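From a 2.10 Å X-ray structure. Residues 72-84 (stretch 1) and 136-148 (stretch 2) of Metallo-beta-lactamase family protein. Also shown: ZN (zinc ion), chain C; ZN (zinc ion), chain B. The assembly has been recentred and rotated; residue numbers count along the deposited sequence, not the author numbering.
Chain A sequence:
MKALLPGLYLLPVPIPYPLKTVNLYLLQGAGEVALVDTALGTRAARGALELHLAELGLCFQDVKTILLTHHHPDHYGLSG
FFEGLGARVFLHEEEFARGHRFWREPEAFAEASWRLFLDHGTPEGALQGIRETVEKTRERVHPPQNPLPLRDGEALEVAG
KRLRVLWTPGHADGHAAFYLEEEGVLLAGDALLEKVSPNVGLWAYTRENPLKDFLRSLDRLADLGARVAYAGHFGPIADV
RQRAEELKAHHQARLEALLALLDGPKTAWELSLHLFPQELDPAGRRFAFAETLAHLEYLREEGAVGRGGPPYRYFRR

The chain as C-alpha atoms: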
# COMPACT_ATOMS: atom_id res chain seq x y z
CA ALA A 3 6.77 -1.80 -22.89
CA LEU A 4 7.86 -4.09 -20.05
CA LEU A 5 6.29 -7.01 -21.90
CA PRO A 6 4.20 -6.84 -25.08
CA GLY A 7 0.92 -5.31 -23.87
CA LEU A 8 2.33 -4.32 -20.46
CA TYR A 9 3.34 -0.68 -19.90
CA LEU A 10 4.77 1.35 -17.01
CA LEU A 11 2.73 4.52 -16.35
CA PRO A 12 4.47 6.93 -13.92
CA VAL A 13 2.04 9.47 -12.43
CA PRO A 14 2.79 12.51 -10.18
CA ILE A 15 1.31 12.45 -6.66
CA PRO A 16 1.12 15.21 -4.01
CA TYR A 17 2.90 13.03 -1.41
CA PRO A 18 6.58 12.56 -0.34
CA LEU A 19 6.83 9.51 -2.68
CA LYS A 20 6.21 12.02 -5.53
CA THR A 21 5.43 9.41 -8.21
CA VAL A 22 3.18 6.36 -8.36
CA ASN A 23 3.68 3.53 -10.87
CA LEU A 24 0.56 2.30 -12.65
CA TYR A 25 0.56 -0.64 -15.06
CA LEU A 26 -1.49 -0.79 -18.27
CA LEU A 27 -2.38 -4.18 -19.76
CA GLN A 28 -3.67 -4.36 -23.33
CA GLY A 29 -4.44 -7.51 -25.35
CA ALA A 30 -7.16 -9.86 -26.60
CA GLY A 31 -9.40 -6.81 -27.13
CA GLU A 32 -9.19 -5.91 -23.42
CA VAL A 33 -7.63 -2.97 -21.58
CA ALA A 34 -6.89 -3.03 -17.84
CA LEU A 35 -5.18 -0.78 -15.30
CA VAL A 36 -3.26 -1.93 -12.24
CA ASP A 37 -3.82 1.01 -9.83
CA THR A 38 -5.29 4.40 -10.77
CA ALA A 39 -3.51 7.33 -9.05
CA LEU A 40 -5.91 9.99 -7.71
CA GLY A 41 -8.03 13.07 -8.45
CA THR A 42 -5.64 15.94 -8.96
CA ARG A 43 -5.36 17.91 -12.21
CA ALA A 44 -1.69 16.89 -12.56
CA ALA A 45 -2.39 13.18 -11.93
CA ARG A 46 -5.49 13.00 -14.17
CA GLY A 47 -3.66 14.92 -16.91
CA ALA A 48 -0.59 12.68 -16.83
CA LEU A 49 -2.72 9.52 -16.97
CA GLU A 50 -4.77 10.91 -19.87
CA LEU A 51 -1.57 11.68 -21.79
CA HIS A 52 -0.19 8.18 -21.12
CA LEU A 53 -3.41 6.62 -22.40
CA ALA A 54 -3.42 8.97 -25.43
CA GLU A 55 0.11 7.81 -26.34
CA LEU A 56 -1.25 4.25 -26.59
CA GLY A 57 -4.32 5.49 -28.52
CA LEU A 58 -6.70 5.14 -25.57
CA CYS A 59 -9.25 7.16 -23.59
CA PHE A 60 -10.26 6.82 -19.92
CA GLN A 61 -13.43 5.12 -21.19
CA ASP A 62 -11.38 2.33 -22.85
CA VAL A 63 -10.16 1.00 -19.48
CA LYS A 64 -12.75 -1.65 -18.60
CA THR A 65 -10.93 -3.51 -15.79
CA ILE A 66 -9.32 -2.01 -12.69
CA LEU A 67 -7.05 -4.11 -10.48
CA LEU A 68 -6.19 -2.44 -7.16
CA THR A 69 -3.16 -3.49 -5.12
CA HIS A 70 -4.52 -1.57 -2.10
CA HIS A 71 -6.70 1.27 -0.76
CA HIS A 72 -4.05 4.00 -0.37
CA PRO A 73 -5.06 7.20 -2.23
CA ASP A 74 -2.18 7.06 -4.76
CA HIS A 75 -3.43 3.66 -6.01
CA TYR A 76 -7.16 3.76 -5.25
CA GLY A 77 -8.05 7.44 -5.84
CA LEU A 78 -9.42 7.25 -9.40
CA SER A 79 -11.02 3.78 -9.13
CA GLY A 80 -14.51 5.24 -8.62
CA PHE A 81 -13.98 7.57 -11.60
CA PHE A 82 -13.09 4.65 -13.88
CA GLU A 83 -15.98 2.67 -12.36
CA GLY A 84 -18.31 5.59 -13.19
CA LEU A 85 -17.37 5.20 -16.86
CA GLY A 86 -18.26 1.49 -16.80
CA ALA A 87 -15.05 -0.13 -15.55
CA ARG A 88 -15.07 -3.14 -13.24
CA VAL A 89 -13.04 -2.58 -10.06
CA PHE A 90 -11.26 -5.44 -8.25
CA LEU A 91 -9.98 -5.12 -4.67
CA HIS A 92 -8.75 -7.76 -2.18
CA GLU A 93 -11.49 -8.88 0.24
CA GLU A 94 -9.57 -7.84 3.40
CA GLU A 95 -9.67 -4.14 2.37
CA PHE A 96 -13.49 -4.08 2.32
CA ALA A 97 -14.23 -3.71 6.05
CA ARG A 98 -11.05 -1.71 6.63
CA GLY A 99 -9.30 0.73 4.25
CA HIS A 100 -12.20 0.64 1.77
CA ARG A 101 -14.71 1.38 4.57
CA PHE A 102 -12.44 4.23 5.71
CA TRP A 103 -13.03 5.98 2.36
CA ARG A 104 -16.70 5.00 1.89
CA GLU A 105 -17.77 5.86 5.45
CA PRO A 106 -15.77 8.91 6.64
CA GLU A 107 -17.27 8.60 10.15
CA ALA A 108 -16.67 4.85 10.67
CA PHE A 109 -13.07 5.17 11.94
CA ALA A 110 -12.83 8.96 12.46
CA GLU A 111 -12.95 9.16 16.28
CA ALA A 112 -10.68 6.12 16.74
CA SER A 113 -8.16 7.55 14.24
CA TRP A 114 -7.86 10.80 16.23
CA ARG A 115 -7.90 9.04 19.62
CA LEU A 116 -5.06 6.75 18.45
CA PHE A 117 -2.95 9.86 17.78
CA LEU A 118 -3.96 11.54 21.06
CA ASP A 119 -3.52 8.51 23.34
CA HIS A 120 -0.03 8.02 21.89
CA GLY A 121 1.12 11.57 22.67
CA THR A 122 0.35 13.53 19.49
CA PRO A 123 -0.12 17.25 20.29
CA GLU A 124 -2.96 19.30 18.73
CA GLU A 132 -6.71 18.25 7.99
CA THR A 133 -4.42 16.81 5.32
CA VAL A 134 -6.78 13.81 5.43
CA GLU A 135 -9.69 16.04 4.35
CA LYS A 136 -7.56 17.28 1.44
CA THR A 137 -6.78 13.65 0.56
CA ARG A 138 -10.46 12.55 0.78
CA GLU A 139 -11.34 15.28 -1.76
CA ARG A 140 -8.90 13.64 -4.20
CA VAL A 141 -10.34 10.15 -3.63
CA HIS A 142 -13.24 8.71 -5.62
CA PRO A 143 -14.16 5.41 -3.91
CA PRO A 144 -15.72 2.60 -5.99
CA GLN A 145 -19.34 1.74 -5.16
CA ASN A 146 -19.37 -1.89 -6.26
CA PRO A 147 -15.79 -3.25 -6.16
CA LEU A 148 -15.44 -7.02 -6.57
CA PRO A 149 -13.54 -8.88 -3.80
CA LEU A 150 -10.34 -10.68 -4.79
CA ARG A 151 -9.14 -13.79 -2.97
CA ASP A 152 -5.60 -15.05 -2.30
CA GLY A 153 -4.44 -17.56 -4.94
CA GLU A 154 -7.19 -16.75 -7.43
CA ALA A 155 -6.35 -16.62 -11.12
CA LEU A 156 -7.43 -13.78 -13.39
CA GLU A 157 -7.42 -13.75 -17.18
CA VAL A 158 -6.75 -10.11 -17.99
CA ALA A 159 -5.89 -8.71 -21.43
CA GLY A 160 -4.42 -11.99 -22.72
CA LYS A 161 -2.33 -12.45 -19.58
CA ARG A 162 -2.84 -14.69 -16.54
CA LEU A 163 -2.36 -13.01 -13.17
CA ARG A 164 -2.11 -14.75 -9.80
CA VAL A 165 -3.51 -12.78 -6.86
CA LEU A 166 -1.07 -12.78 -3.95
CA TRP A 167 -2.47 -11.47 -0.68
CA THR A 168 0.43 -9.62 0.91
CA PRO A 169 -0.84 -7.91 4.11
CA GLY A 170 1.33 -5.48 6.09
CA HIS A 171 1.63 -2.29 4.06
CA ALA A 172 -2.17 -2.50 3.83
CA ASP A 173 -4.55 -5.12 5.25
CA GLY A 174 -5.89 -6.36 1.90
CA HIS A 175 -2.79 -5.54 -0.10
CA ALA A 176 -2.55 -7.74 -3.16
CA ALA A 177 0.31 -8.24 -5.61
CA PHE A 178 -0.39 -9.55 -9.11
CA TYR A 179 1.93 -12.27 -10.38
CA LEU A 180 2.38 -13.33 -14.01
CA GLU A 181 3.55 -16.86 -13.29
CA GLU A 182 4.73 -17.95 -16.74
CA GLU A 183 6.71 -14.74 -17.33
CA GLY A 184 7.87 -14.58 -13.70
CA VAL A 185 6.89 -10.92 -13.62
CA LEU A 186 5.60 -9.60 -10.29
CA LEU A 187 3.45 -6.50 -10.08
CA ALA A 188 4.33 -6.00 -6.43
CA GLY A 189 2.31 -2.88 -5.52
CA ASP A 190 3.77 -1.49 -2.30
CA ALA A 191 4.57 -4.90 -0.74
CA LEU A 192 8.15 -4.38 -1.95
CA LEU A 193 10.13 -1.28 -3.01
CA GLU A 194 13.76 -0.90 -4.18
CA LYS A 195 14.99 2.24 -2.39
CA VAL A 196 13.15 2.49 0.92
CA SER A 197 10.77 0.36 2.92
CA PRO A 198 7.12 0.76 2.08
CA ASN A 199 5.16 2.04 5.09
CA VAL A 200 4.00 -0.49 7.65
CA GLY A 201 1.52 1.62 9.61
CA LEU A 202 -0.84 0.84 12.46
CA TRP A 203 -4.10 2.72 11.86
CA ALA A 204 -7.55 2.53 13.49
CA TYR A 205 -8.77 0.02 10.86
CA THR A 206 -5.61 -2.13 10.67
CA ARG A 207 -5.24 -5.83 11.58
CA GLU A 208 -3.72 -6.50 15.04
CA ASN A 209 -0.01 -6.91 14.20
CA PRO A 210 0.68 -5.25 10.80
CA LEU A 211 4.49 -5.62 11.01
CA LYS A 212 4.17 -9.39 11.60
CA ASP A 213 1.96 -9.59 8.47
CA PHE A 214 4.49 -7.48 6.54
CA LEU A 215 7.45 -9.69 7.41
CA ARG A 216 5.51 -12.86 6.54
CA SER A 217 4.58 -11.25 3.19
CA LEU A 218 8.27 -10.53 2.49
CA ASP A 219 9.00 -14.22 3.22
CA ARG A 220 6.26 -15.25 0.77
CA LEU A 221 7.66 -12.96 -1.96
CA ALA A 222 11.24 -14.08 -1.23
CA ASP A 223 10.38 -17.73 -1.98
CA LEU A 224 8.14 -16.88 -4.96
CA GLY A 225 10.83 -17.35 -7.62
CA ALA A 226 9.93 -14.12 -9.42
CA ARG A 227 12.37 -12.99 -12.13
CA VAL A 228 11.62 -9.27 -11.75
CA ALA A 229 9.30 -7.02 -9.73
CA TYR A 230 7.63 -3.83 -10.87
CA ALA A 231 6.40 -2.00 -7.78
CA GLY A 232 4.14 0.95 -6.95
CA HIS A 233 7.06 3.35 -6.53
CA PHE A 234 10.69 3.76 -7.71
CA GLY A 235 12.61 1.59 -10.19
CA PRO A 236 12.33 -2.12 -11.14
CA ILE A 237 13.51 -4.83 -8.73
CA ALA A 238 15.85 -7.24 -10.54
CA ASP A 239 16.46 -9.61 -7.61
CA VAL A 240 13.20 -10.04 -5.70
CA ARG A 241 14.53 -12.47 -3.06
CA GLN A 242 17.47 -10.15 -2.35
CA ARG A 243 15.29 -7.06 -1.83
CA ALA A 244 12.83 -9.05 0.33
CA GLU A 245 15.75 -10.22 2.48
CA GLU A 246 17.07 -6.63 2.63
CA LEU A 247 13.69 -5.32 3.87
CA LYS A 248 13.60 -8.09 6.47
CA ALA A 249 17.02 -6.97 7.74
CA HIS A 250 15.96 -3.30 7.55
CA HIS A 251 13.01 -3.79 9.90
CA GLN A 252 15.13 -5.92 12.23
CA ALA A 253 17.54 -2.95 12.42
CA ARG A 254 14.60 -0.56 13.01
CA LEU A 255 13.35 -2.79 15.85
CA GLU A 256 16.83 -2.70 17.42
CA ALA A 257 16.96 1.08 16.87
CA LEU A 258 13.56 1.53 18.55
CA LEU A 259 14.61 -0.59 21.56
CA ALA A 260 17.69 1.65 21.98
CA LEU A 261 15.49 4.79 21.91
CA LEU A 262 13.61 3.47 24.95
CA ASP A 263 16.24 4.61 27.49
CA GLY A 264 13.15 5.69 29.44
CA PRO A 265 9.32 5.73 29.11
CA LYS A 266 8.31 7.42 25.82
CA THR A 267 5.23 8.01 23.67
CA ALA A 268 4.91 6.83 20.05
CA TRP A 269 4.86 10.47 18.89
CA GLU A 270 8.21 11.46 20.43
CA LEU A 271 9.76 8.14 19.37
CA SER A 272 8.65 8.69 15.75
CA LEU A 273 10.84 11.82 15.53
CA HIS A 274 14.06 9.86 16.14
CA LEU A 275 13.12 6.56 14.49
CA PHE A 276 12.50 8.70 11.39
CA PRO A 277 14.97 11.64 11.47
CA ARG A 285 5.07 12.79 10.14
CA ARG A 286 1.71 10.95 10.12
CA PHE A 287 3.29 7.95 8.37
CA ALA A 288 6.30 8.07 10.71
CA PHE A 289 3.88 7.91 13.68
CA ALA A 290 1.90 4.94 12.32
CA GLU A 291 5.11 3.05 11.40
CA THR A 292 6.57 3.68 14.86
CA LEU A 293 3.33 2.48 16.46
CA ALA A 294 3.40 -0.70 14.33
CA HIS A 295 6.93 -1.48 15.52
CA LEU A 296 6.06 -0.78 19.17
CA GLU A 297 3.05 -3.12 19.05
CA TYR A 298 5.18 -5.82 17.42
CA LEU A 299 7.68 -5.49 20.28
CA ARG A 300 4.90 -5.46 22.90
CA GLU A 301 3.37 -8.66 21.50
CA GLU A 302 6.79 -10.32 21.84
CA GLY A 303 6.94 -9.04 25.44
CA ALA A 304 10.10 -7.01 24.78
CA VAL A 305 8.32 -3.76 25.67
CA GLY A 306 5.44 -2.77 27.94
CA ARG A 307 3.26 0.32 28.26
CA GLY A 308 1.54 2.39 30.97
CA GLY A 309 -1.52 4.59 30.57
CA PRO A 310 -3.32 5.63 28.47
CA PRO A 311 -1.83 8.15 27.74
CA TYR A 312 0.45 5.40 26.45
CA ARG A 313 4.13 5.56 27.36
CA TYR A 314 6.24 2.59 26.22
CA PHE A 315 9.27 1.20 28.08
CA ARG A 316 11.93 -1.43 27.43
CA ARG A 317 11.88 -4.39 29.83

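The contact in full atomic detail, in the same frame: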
# COMPACT_ATOMS: atom_id res chain seq x y z
N HIS A 72 -4.72 2.71 -0.56
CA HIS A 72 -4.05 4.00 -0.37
C HIS A 72 -4.39 4.94 -1.53
O HIS A 72 -4.56 4.48 -2.67
CB HIS A 72 -2.54 3.84 -0.18
CG HIS A 72 -2.16 3.15 1.10
ND1 HIS A 72 -0.89 2.66 1.33
CD2 HIS A 72 -2.88 2.84 2.21
CE1 HIS A 72 -0.85 2.10 2.53
NE2 HIS A 72 -2.04 2.20 3.08
N PRO A 73 -4.51 6.25 -1.25
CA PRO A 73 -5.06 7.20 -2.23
C PRO A 73 -4.33 7.23 -3.57
O PRO A 73 -4.96 7.39 -4.61
CB PRO A 73 -4.94 8.56 -1.51
CG PRO A 73 -3.93 8.34 -0.42
CD PRO A 73 -4.11 6.92 -0.00
N ASP A 74 -3.01 7.07 -3.54
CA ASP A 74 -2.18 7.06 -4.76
C ASP A 74 -2.41 5.86 -5.69
O ASP A 74 -1.92 5.85 -6.82
CB ASP A 74 -0.69 7.21 -4.40
CG ASP A 74 -0.21 6.19 -3.37
OD1 ASP A 74 -0.96 5.88 -2.42
OD2 ASP A 74 0.94 5.72 -3.52
N HIS A 75 -3.14 4.86 -5.22
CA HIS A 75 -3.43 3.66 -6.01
C HIS A 75 -4.93 3.51 -6.27
O HIS A 75 -5.36 3.00 -7.31
CB HIS A 75 -2.90 2.41 -5.29
CG HIS A 75 -1.42 2.44 -5.03
ND1 HIS A 75 -0.52 1.75 -5.81
CD2 HIS A 75 -0.70 3.08 -4.09
CE1 HIS A 75 0.71 1.97 -5.36
NE2 HIS A 75 0.62 2.77 -4.31
N TYR A 76 -5.73 4.02 -5.34
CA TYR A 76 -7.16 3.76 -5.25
C TYR A 76 -8.00 4.98 -5.64
O TYR A 76 -9.20 4.85 -5.91
CB TYR A 76 -7.42 3.33 -3.80
CG TYR A 76 -8.84 3.23 -3.27
CD1 TYR A 76 -9.43 1.99 -3.06
CD2 TYR A 76 -9.54 4.37 -2.88
CE1 TYR A 76 -10.72 1.89 -2.52
CE2 TYR A 76 -10.82 4.28 -2.35
CZ TYR A 76 -11.40 3.04 -2.16
OH TYR A 76 -12.66 2.96 -1.62
N GLY A 77 -7.36 6.15 -5.70
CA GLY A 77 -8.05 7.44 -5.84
C GLY A 77 -8.97 7.64 -7.04
O GLY A 77 -10.02 8.26 -6.91
N LEU A 78 -8.58 7.12 -8.20
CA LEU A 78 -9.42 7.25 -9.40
C LEU A 78 -10.31 6.04 -9.72
O LEU A 78 -11.02 6.05 -10.73
CB LEU A 78 -8.59 7.66 -10.62
CG LEU A 78 -8.09 9.11 -10.71
CD1 LEU A 78 -7.31 9.33 -12.00
CD2 LEU A 78 -9.25 10.11 -10.61
N SER A 79 -10.28 5.02 -8.87
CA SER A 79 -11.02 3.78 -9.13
C SER A 79 -12.53 4.00 -9.32
O SER A 79 -13.14 3.38 -10.18
CB SER A 79 -10.75 2.72 -8.05
OG SER A 79 -11.11 3.18 -6.76
N GLY A 80 -13.10 4.88 -8.50
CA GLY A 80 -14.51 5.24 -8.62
C GLY A 80 -14.82 6.04 -9.87
O GLY A 80 -15.93 5.96 -10.40
N PHE A 81 -13.84 6.81 -10.35
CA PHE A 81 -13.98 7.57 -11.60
C PHE A 81 -14.05 6.61 -12.78
O PHE A 81 -14.98 6.68 -13.59
CB PHE A 81 -12.82 8.57 -11.79
CG PHE A 81 -12.73 9.15 -13.20
CD1 PHE A 81 -13.67 10.06 -13.66
CD2 PHE A 81 -11.68 8.77 -14.04
CE1 PHE A 81 -13.59 10.59 -14.96
CE2 PHE A 81 -11.59 9.30 -15.34
CZ PHE A 81 -12.54 10.21 -15.80
N PHE A 82 -13.08 5.70 -12.86
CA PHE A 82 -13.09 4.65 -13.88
C PHE A 82 -14.35 3.79 -13.79
O PHE A 82 -14.97 3.51 -14.81
CB PHE A 82 -11.82 3.80 -13.80
CG PHE A 82 -10.62 4.45 -14.41
CD1 PHE A 82 -9.60 4.95 -13.61
CD2 PHE A 82 -10.50 4.58 -15.80
CE1 PHE A 82 -8.48 5.56 -14.17
CE2 PHE A 82 -9.39 5.18 -16.37
CZ PHE A 82 -8.37 5.68 -15.56
N GLU A 83 -14.74 3.42 -12.57
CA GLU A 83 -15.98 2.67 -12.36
C GLU A 83 -17.20 3.43 -12.89
O GLU A 83 -18.09 2.82 -13.49
CB GLU A 83 -16.18 2.32 -10.88
CG GLU A 83 -17.23 1.24 -10.64
CD GLU A 83 -17.67 1.16 -9.19
OE1 GLU A 83 -17.89 2.23 -8.58
OE2 GLU A 83 -17.78 0.04 -8.66
N GLY A 84 -17.22 4.75 -12.69
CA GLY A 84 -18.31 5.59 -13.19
C GLY A 84 -18.46 5.57 -14.70
O GLY A 84 -19.55 5.81 -15.23
N LYS A 136 -8.10 16.94 2.76
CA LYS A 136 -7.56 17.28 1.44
C LYS A 136 -7.37 16.03 0.58
O LYS A 136 -7.62 16.06 -0.62
CB LYS A 136 -6.24 18.04 1.58
N THR A 137 -6.92 14.95 1.21
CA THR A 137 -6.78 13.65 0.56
C THR A 137 -8.14 13.07 0.13
O THR A 137 -8.30 12.67 -1.02
CB THR A 137 -6.04 12.65 1.47
OG1 THR A 137 -4.71 13.13 1.71
CG2 THR A 137 -5.96 11.26 0.84
N ARG A 138 -9.11 13.05 1.06
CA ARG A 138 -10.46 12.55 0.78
C ARG A 138 -11.11 13.22 -0.44
O ARG A 138 -11.84 12.57 -1.19
CB ARG A 138 -11.37 12.73 1.99
CG ARG A 138 -11.12 11.77 3.13
CD ARG A 138 -12.22 11.86 4.18
NE ARG A 138 -12.00 10.94 5.30
CZ ARG A 138 -12.38 9.67 5.32
NH1 ARG A 138 -13.00 9.13 4.28
NH2 ARG A 138 -12.15 8.92 6.39
N GLU A 139 -10.83 14.51 -0.62
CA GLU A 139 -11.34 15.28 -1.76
C GLU A 139 -10.76 14.79 -3.09
O GLU A 139 -11.37 14.99 -4.14
CB GLU A 139 -11.03 16.77 -1.57
N ARG A 140 -9.59 14.16 -3.02
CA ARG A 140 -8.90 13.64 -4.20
C ARG A 140 -9.22 12.16 -4.45
O ARG A 140 -8.76 11.56 -5.43
CB ARG A 140 -7.38 13.84 -4.05
CG ARG A 140 -6.97 15.26 -3.70
CD ARG A 140 -5.49 15.49 -3.88
NE ARG A 140 -4.70 15.03 -2.74
CZ ARG A 140 -4.02 15.83 -1.92
NH1 ARG A 140 -4.00 17.14 -2.11
NH2 ARG A 140 -3.33 15.30 -0.91
N VAL A 141 -10.01 11.57 -3.55
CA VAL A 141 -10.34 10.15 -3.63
C VAL A 141 -11.78 9.93 -4.08
O VAL A 141 -12.71 10.50 -3.50
CB VAL A 141 -10.05 9.43 -2.30
CG1 VAL A 141 -10.57 7.99 -2.33
CG2 VAL A 141 -8.56 9.45 -1.99
N HIS A 142 -11.94 9.10 -5.10
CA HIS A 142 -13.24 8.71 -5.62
C HIS A 142 -13.42 7.21 -5.40
O HIS A 142 -12.99 6.41 -6.24
CB HIS A 142 -13.35 9.06 -7.11
CG HIS A 142 -13.07 10.50 -7.41
ND1 HIS A 142 -14.07 11.42 -7.62
CD2 HIS A 142 -11.90 11.18 -7.50
CE1 HIS A 142 -13.52 12.61 -7.85
NE2 HIS A 142 -12.21 12.49 -7.77
N PRO A 143 -14.02 6.83 -4.27
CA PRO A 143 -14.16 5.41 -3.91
C PRO A 143 -15.13 4.67 -4.83
O PRO A 143 -16.16 5.24 -5.22
CB PRO A 143 -14.72 5.46 -2.48
CG PRO A 143 -14.50 6.87 -2.01
CD PRO A 143 -14.60 7.70 -3.23
N PRO A 144 -14.81 3.41 -5.19
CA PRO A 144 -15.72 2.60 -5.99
C PRO A 144 -16.94 2.21 -5.17
O PRO A 144 -16.83 2.03 -3.95
CB PRO A 144 -14.88 1.37 -6.34
CG PRO A 144 -13.88 1.27 -5.26
CD PRO A 144 -13.57 2.68 -4.85
N GLN A 145 -18.09 2.10 -5.83
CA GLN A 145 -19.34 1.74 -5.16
C GLN A 145 -19.52 0.24 -5.08
O GLN A 145 -19.95 -0.28 -4.05
CB GLN A 145 -20.53 2.37 -5.88
CG GLN A 145 -20.91 3.74 -5.34
CD GLN A 145 -19.82 4.77 -5.55
OE1 GLN A 145 -19.38 4.99 -6.67
NE2 GLN A 145 -19.38 5.40 -4.46
N ASN A 146 -19.18 -0.45 -6.17
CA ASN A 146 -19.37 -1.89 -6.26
C ASN A 146 -18.08 -2.64 -6.64
O ASN A 146 -18.07 -3.36 -7.64
CB ASN A 146 -20.48 -2.23 -7.27
CG ASN A 146 -21.71 -1.33 -7.14
OD1 ASN A 146 -22.28 -1.19 -6.06
ND2 ASN A 146 -22.12 -0.73 -8.26
N PRO A 147 -17.00 -2.48 -5.84
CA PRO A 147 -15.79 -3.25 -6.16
C PRO A 147 -16.02 -4.74 -5.92
O PRO A 147 -16.81 -5.12 -5.06
CB PRO A 147 -14.75 -2.70 -5.19
CG PRO A 147 -15.54 -2.17 -4.04
CD PRO A 147 -16.81 -1.63 -4.65
N LEU A 148 -15.35 -5.57 -6.71
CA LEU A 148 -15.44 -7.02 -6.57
C LEU A 148 -14.28 -7.55 -5.73
O LEU A 148 -13.12 -7.21 -6.00
CB LEU A 148 -15.47 -7.70 -7.94
CG LEU A 148 -16.76 -7.54 -8.76
CD1 LEU A 148 -16.53 -7.97 -10.19
CD2 LEU A 148 -17.90 -8.34 -8.13
ZN ZN C . 1.91 3.68 -2.99
ZN ZN B . 0.62 2.29 -0.27
O HOH W 1 0.98 4.00 -1.26
O HOH W 2 -16.85 -2.31 -9.83
O HOH W 3 -18.33 4.94 -9.06

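Stretch 2 (136-148) lies along the side of stretch 1 (72-84) facing away from the zinc site, and 595 Å² is buried between them. Two backbone hydrogen bonds centre on His 142: its N donates to Gly 77 O (2.8 Å), and its O accepts from Gly 80 N (2.7 Å). The chains approach closely here, with CA atoms 4.2 Å apart at Gly 77 and Val 141 and 3.9 Å apart at Gly 80 and Pro 144. Glycine suits both places: a CB on Gly 80 would lie 2.3 Å from His 142 O, and one on Gly 77 would lie 2.7 Å from Pro 73 O in its own stretch.

Glu 83 fastens the far end. Its CA-to-CB bond points toward stretch 2; with chi1 and chi2 both t the chain is extended and its carboxylate reaches the backbone of stretch 2, and chi3 of 44° sets it to take two successive amides, Gln 145 N to OE1 (2.8 Å) and Asn 146 N to OE2 (2.9 Å). Water 2 reinforces this grip, donating to Glu 83 OE2 (2.8 Å) and Asn 146 O (2.7 Å).

Beside these polar contacts lies an apolar patch that begins at Pro 73, the first residue of the helix 73-76. Tyr 76 leaves its backbone sideways, but chi1 t carries the ring to stretch 2; Val 141 CG1 meets the ring edge at CE2 (3.7 Å), and Pro 144 CD packs against CZ (3.5 Å). Val 141, also t, places CG2 3.8 Å from Pro 73 CB, which also touches Thr 137 CG2 (3.7 Å). Ser 79, in the p rotamer, turns OG back to donate to Tyr 76 O (2.7 Å), while Pro 144 CD lies 3.2 Å from that OG.

His 72, Asp 74 and His 75 make no contact with stretch 2; their side chains bind zinc through His 72 ND1 (2.2 Å to ZN, chain B), Asp 74 OD2 (2.3 Å to ZN, chain C) and His 75 NE2 (2.1 Å to ZN, chain C).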